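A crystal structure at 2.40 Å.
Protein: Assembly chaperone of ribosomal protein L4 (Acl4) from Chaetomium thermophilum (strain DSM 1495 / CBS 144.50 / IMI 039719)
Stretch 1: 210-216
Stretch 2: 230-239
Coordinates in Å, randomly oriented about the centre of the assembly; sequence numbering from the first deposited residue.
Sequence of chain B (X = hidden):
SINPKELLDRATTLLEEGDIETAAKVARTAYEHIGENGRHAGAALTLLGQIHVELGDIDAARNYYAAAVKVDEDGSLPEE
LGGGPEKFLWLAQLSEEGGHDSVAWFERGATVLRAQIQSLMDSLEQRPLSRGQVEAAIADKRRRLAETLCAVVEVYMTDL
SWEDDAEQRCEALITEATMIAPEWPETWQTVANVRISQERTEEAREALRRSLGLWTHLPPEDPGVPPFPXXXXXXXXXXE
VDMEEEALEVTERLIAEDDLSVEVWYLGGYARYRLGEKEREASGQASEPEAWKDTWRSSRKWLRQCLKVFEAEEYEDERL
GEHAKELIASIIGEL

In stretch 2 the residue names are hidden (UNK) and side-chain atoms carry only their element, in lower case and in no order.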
ATOM      1  N   ARG B 210     -12.340  15.269   2.485  1.00 76.65           N
ATOM      2  CA  ARG B 210     -12.393  15.329   1.030  1.00 76.62           C
ATOM      3  C   ARG B 210     -11.442  14.324   0.386  1.00 76.25           C
ATOM      4  O   ARG B 210     -11.797  13.674  -0.597  1.00 78.12           O
ATOM      5  CB  ARG B 210     -12.067  16.734   0.535  1.00 76.81           C
ATOM      6  CG  ARG B 210     -11.961  16.814  -0.970  1.00 75.85           C
ATOM      7  CD  ARG B 210     -12.178  18.214  -1.471  1.00 77.97           C
ATOM      8  NE  ARG B 210     -12.161  18.257  -2.926  1.00 82.34           N
ATOM      9  CZ  ARG B 210     -12.342  19.358  -3.643  1.00 86.89           C
ATOM     10  NH1 ARG B 210     -12.559  20.519  -3.040  1.00 88.45           N
ATOM     11  NH2 ARG B 210     -12.306  19.297  -4.967  1.00 88.18           N
ATOM     12  N   SER B 211     -10.236  14.204   0.934  1.00 72.43           N
ATOM     13  CA  SER B 211      -9.254  13.270   0.407  1.00 71.36           C
ATOM     14  C   SER B 211      -9.743  11.836   0.551  1.00 72.78           C
ATOM     15  O   SER B 211      -9.533  11.012  -0.334  1.00 72.60           O
ATOM     16  CB  SER B 211      -7.916  13.426   1.128  1.00 71.82           C
ATOM     17  OG  SER B 211      -8.007  12.981   2.469  1.00 75.12           O
ATOM     18  N   LEU B 212     -10.392  11.542   1.672  1.00 73.99           N
ATOM     19  CA  LEU B 212     -10.916  10.206   1.923  1.00 72.70           C
ATOM     20  C   LEU B 212     -12.033   9.859   0.944  1.00 73.27           C
ATOM     21  O   LEU B 212     -12.133   8.727   0.481  1.00 74.01           O
ATOM     22  CB  LEU B 212     -11.436  10.106   3.355  1.00 73.47           C
ATOM     23  CG  LEU B 212     -10.366  10.060   4.446  1.00 73.91           C
ATOM     24  CD1 LEU B 212     -10.980  10.341   5.809  1.00 77.06           C
ATOM     25  CD2 LEU B 212      -9.674   8.713   4.444  1.00 71.09           C
ATOM     26  N   GLY B 213     -12.865  10.844   0.623  1.00 74.75           N
ATOM     27  CA  GLY B 213     -13.989  10.629  -0.270  1.00 75.39           C
ATOM     28  C   GLY B 213     -13.574  10.300  -1.692  1.00 75.61           C
ATOM     29  O   GLY B 213     -14.415   9.973  -2.527  1.00 78.07           O
ATOM     30  N   LEU B 214     -12.274  10.379  -1.963  1.00 73.10           N
ATOM     31  CA  LEU B 214     -11.746  10.128  -3.296  1.00 69.79           C
ATOM     32  C   LEU B 214     -11.195   8.715  -3.466  1.00 70.59           C
ATOM     33  O   LEU B 214     -10.800   8.348  -4.571  1.00 75.27           O
ATOM     34  CB  LEU B 214     -10.649  11.145  -3.628  1.00 66.15           C
ATOM     35  CG  LEU B 214     -11.110  12.599  -3.764  1.00 65.63           C
ATOM     36  CD1 LEU B 214      -9.922  13.530  -3.773  1.00 66.29           C
ATOM     37  CD2 LEU B 214     -11.941  12.804  -5.020  1.00 67.02           C
ATOM     38  N   TRP B 215     -11.164   7.920  -2.396  1.00 69.04           N
ATOM     39  CA  TRP B 215     -10.581   6.578  -2.495  1.00 68.12           C
ATOM     40  C   TRP B 215     -11.161   5.505  -1.565  1.00 72.23           C
ATOM     41  O   TRP B 215     -11.052   4.317  -1.869  1.00 70.40           O
ATOM     42  CB  TRP B 215      -9.059   6.644  -2.312  1.00 66.57           C
ATOM     43  CG  TRP B 215      -8.613   6.959  -0.914  1.00 69.03           C
ATOM     44  CD1 TRP B 215      -8.381   8.195  -0.390  1.00 68.53           C
ATOM     45  CD2 TRP B 215      -8.335   6.020   0.136  1.00 69.20           C
ATOM     46  NE1 TRP B 215      -7.978   8.088   0.919  1.00 68.41           N
ATOM     47  CE2 TRP B 215      -7.944   6.764   1.268  1.00 67.23           C
ATOM     48  CE3 TRP B 215      -8.383   4.623   0.228  1.00 67.59           C
ATOM     49  CZ2 TRP B 215      -7.601   6.164   2.479  1.00 66.27           C
ATOM     50  CZ3 TRP B 215      -8.040   4.025   1.432  1.00 68.48           C
ATOM     51  CH2 TRP B 215      -7.654   4.797   2.542  1.00 68.75           C
ATOM     52  N   THR B 216     -11.772   5.895  -0.448  1.00 76.58           N
ATOM     53  CA  THR B 216     -12.241   4.905   0.529  1.00 78.75           C
ATOM     54  C   THR B 216     -13.304   3.973  -0.051  1.00 82.46           C
ATOM     55  O   THR B 216     -13.487   2.856   0.428  1.00 82.57           O
ATOM     56  CB  THR B 216     -12.813   5.564   1.795  1.00 77.74           C
ATOM     57  OG1 THR B 216     -13.857   6.477   1.434  1.00 80.53           O
ATOM     58  CG2 THR B 216     -11.722   6.301   2.551  1.00 74.99           C
ATOM     59  N   UNK B 230       1.988   6.789   2.241  1.00 60.71           N
ATOM     60  CA  UNK B 230       1.163   7.984   2.189  1.00 60.88           C
ATOM     61  C   UNK B 230      -0.043   7.859   3.128  1.00 60.45           C
ATOM     62  O   UNK B 230      -0.516   8.856   3.682  1.00 59.48           O
ATOM     63  o   UNK B 230      -0.055   9.418   0.645  1.00 67.93           O
ATOM     64  c   UNK B 230       0.710   8.234   0.749  1.00 61.13           C
ATOM     65  N   UNK B 231      -0.537   6.637   3.311  1.00 59.55           N
ATOM     66  CA  UNK B 231      -1.685   6.403   4.187  1.00 56.76           C
ATOM     67  C   UNK B 231      -1.274   6.360   5.654  1.00 52.99           C
ATOM     68  O   UNK B 231      -2.101   6.553   6.539  1.00 52.93           O
ATOM     69  c   UNK B 231      -3.590   4.248   1.748  1.00 60.20           C
ATOM     70  n   UNK B 231      -4.052   2.987   2.302  1.00 66.72           N
ATOM     71  c   UNK B 231      -3.542   5.339   2.791  1.00 60.38           C
ATOM     72  c   UNK B 231      -2.416   5.116   3.800  1.00 58.02           C
ATOM     73  c   UNK B 231      -3.739   1.789   1.820  1.00 64.19           C
ATOM     74  n   UNK B 231      -2.946   1.665   0.765  1.00 63.87           N
ATOM     75  n   UNK B 231      -4.221   0.708   2.408  1.00 65.66           N
ATOM     76  N   UNK B 232       0.003   6.108   5.911  1.00 51.17           N
ATOM     77  CA  UNK B 232       0.525   6.191   7.264  1.00 54.10           C
ATOM     78  C   UNK B 232       0.480   7.653   7.697  1.00 56.21           C
ATOM     79  O   UNK B 232      -0.024   7.975   8.774  1.00 57.23           O
ATOM     80  c   UNK B 232       2.543   5.867   8.759  1.00 58.38           C
ATOM     81  c   UNK B 232       1.992   4.170   7.005  1.00 58.96           C
ATOM     82  c   UNK B 232       1.964   5.646   7.358  1.00 56.35           C
ATOM     83  N   UNK B 233       0.996   8.531   6.842  1.00 54.20           N
ATOM     84  CA  UNK B 233       0.970   9.967   7.091  1.00 56.09           C
ATOM     85  C   UNK B 233      -0.459  10.431   7.329  1.00 55.15           C
ATOM     86  O   UNK B 233      -0.719  11.282   8.192  1.00 49.79           O
ATOM     87  o   UNK B 233       1.210  12.081   5.898  1.00 63.11           O
ATOM     88  c   UNK B 233       1.579  10.714   5.906  1.00 60.06           C
ATOM     89  N   UNK B 234      -1.386   9.857   6.570  1.00 52.87           N
ATOM     90  CA  UNK B 234      -2.795  10.200   6.703  1.00 53.34           C
ATOM     91  C   UNK B 234      -3.306   9.903   8.114  1.00 57.23           C
ATOM     92  O   UNK B 234      -3.978  10.734   8.719  1.00 62.81           O
ATOM     93  c   UNK B 234      -5.544  11.048   5.535  1.00 54.21           C
ATOM     94  c   UNK B 234      -5.141   9.600   5.792  1.00 52.60           C
ATOM     95  c   UNK B 234      -3.627   9.437   5.674  1.00 50.13           C
ATOM     96  c   UNK B 234      -5.839   8.658   4.840  1.00 54.79           C
ATOM     97  N   UNK B 235      -2.981   8.722   8.633  1.00 54.68           N
ATOM     98  CA  UNK B 235      -3.442   8.326   9.960  1.00 55.86           C
ATOM     99  C   UNK B 235      -2.978   9.310  11.033  1.00 56.15           C
ATOM    100  O   UNK B 235      -3.722   9.604  11.969  1.00 53.73           O
ATOM    101  c   UNK B 235      -3.258   6.580  11.773  1.00 55.74           C
ATOM    102  c   UNK B 235      -2.970   6.906  10.320  1.00 54.06           C
ATOM    103  c   UNK B 235      -3.658   5.887   9.433  1.00 57.51           C
ATOM    104  N   UNK B 236      -1.749   9.806  10.895  1.00 55.34           N
ATOM    105  CA  UNK B 236      -1.191  10.761  11.846  1.00 59.48           C
ATOM    106  C   UNK B 236      -1.992  12.060  11.792  1.00 60.44           C
ATOM    107  O   UNK B 236      -2.292  12.656  12.828  1.00 61.36           O
ATOM    108  n   UNK B 236       4.892  12.283  13.022  1.00 65.81           N
ATOM    109  n   UNK B 236       3.330  11.188  11.725  1.00 65.99           N
ATOM    110  c   UNK B 236       4.303  11.155  12.639  1.00 66.66           C
ATOM    111  c   UNK B 236       0.288  11.025  11.547  1.00 61.86           C
ATOM    112  n   UNK B 236       4.701  10.007  13.176  1.00 67.49           N
ATOM    113  c   UNK B 236       1.214   9.847  11.850  1.00 59.17           C
ATOM    114  c   UNK B 236       2.603  10.020  11.215  1.00 60.15           C
ATOM    115  N   UNK B 237      -2.361  12.473  10.583  1.00 57.51           N
ATOM    116  CA  UNK B 237      -3.194  13.655  10.399  1.00 60.26           C
ATOM    117  C   UNK B 237      -4.586  13.465  11.000  1.00 61.81           C
ATOM    118  O   UNK B 237      -5.150  14.397  11.565  1.00 62.70           O
ATOM    119  c   UNK B 237      -2.371  14.603   6.703  1.00 61.34           C
ATOM    120  c   UNK B 237      -1.388  15.590   8.749  1.00 58.21           C
ATOM    121  c   UNK B 237      -3.329  13.997   8.914  1.00 60.48           C
ATOM    122  c   UNK B 237      -2.048  14.371   8.161  1.00 58.96           C
ATOM    123  N   UNK B 238      -5.136  12.261  10.867  1.00 61.50           N
ATOM    124  CA  UNK B 238      -6.485  11.964  11.351  1.00 60.18           C
ATOM    125  C   UNK B 238      -6.586  11.951  12.879  1.00 59.46           C
ATOM    126  O   UNK B 238      -7.581  12.407  13.444  1.00 59.58           O
ATOM    127  c   UNK B 238      -7.633   9.093   8.967  1.00 55.39           C
ATOM    128  c   UNK B 238      -6.954  10.612  10.813  1.00 59.05           C
ATOM    129  c   UNK B 238      -7.318  10.531   9.331  1.00 57.19           C
ATOM    130  c   UNK B 238      -8.499  11.428   9.000  1.00 55.40           C
ATOM    131  N   UNK B 239      -5.572  11.406  13.543  1.00 57.68           N
ATOM    132  CA  UNK B 239      -5.550  11.382  14.999  1.00 61.83           C
ATOM    133  C   UNK B 239      -5.301  12.797  15.521  1.00 65.73           C
ATOM    134  O   UNK B 239      -5.844  13.196  16.548  1.00 69.07           O
ATOM    135  c   UNK B 239      -3.575   8.062  15.207  1.00 64.65           C
ATOM    136  c   UNK B 239      -4.753   9.000  15.054  1.00 61.95           C
ATOM    137  c   UNK B 239      -4.437  10.426  17.051  1.00 67.36           C
ATOM    138  c   UNK B 239      -4.470  10.422  15.530  1.00 61.21           C
TER

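Position 230 opens the helical stretch with two side-chain atoms, a carbon and then an oxygen, and nothing of stretch 1 is near them. One carbon carrying one hydroxyl is serine: Ser-230, its hydroxyl hydrogen-bonded elsewhere in the structure.

Position 231 carries three carbons, a nitrogen, and a carbon bearing two more nitrogens. It points toward stretch 1 and touches Trp-215. That is a guanidinium on a three-carbon arm, so Arg-231. Its NE lies 4.0 Å from CH2 of Trp-215. CD sits over one face of the indole, while the guanidinium meets the ring obliquely; NH1 and NH2 find hydrogen bonds elsewhere in the structure.

At 232 a single carbon carries two more, out of reach of stretch 1. Branching at the first carbon with three carbons in all gives Val-232.

Position 233 repeats the carbon-then-oxygen pattern, again without a partner across the contact: Ser-233.

Position 234 has four carbons, forked at the second, and points toward stretch 1, where it meets Ser-211, Leu-212 and Trp-215. The fork makes it Leu-234. Its CD2 packs 3.9 Å from CD2 of Leu-212 and 3.9 Å from CZ2 of Trp-215, reaching the indole at its edge, near the ring plane. Its CD1 is 4.4 Å from OG of Ser-211.

Position 235, out of contact, has three carbons branched at the first: Val-235. Position 236, also clear of stretch 1, has three carbons, a nitrogen and a carbon bearing two nitrogens: Arg-236.

At 237, again out of contact, four carbons forked at the second make Leu-237.

Position 238 has the same four-carbon fork but points toward stretch 1 and touches Leu-212. It is Leu-238, with CD2 4.2 Å from CD1 of Leu-212.

At 239, out of reach, four carbons fork at the first, one arm two carbons long: Ile-239.

The rule is periodicity. Positions 231, 234 and 238, spaced three and then four, bring their side chains to one side of the helix, and they alone touch stretch 1. Leu-234 is the hub; its CA is 9.4 Å from CA of Leu-212, so the two meet at their tips. Leu-212 leaves its backbone sideways, yet its end reaches both Leu-234 and Leu-238. Trp-215 lies past the clear helix, its backbone N hydrogen-bonded to O of Leu-212 at 3.1 Å, and its ring meets Arg-231 and Leu-234. No hydrogen bond crosses; 208 Å² is buried by packing, mostly apolar, with arginine's aliphatic arm covering the indole.

Stretch 2, residues 230-239: SRVSLVRLLI
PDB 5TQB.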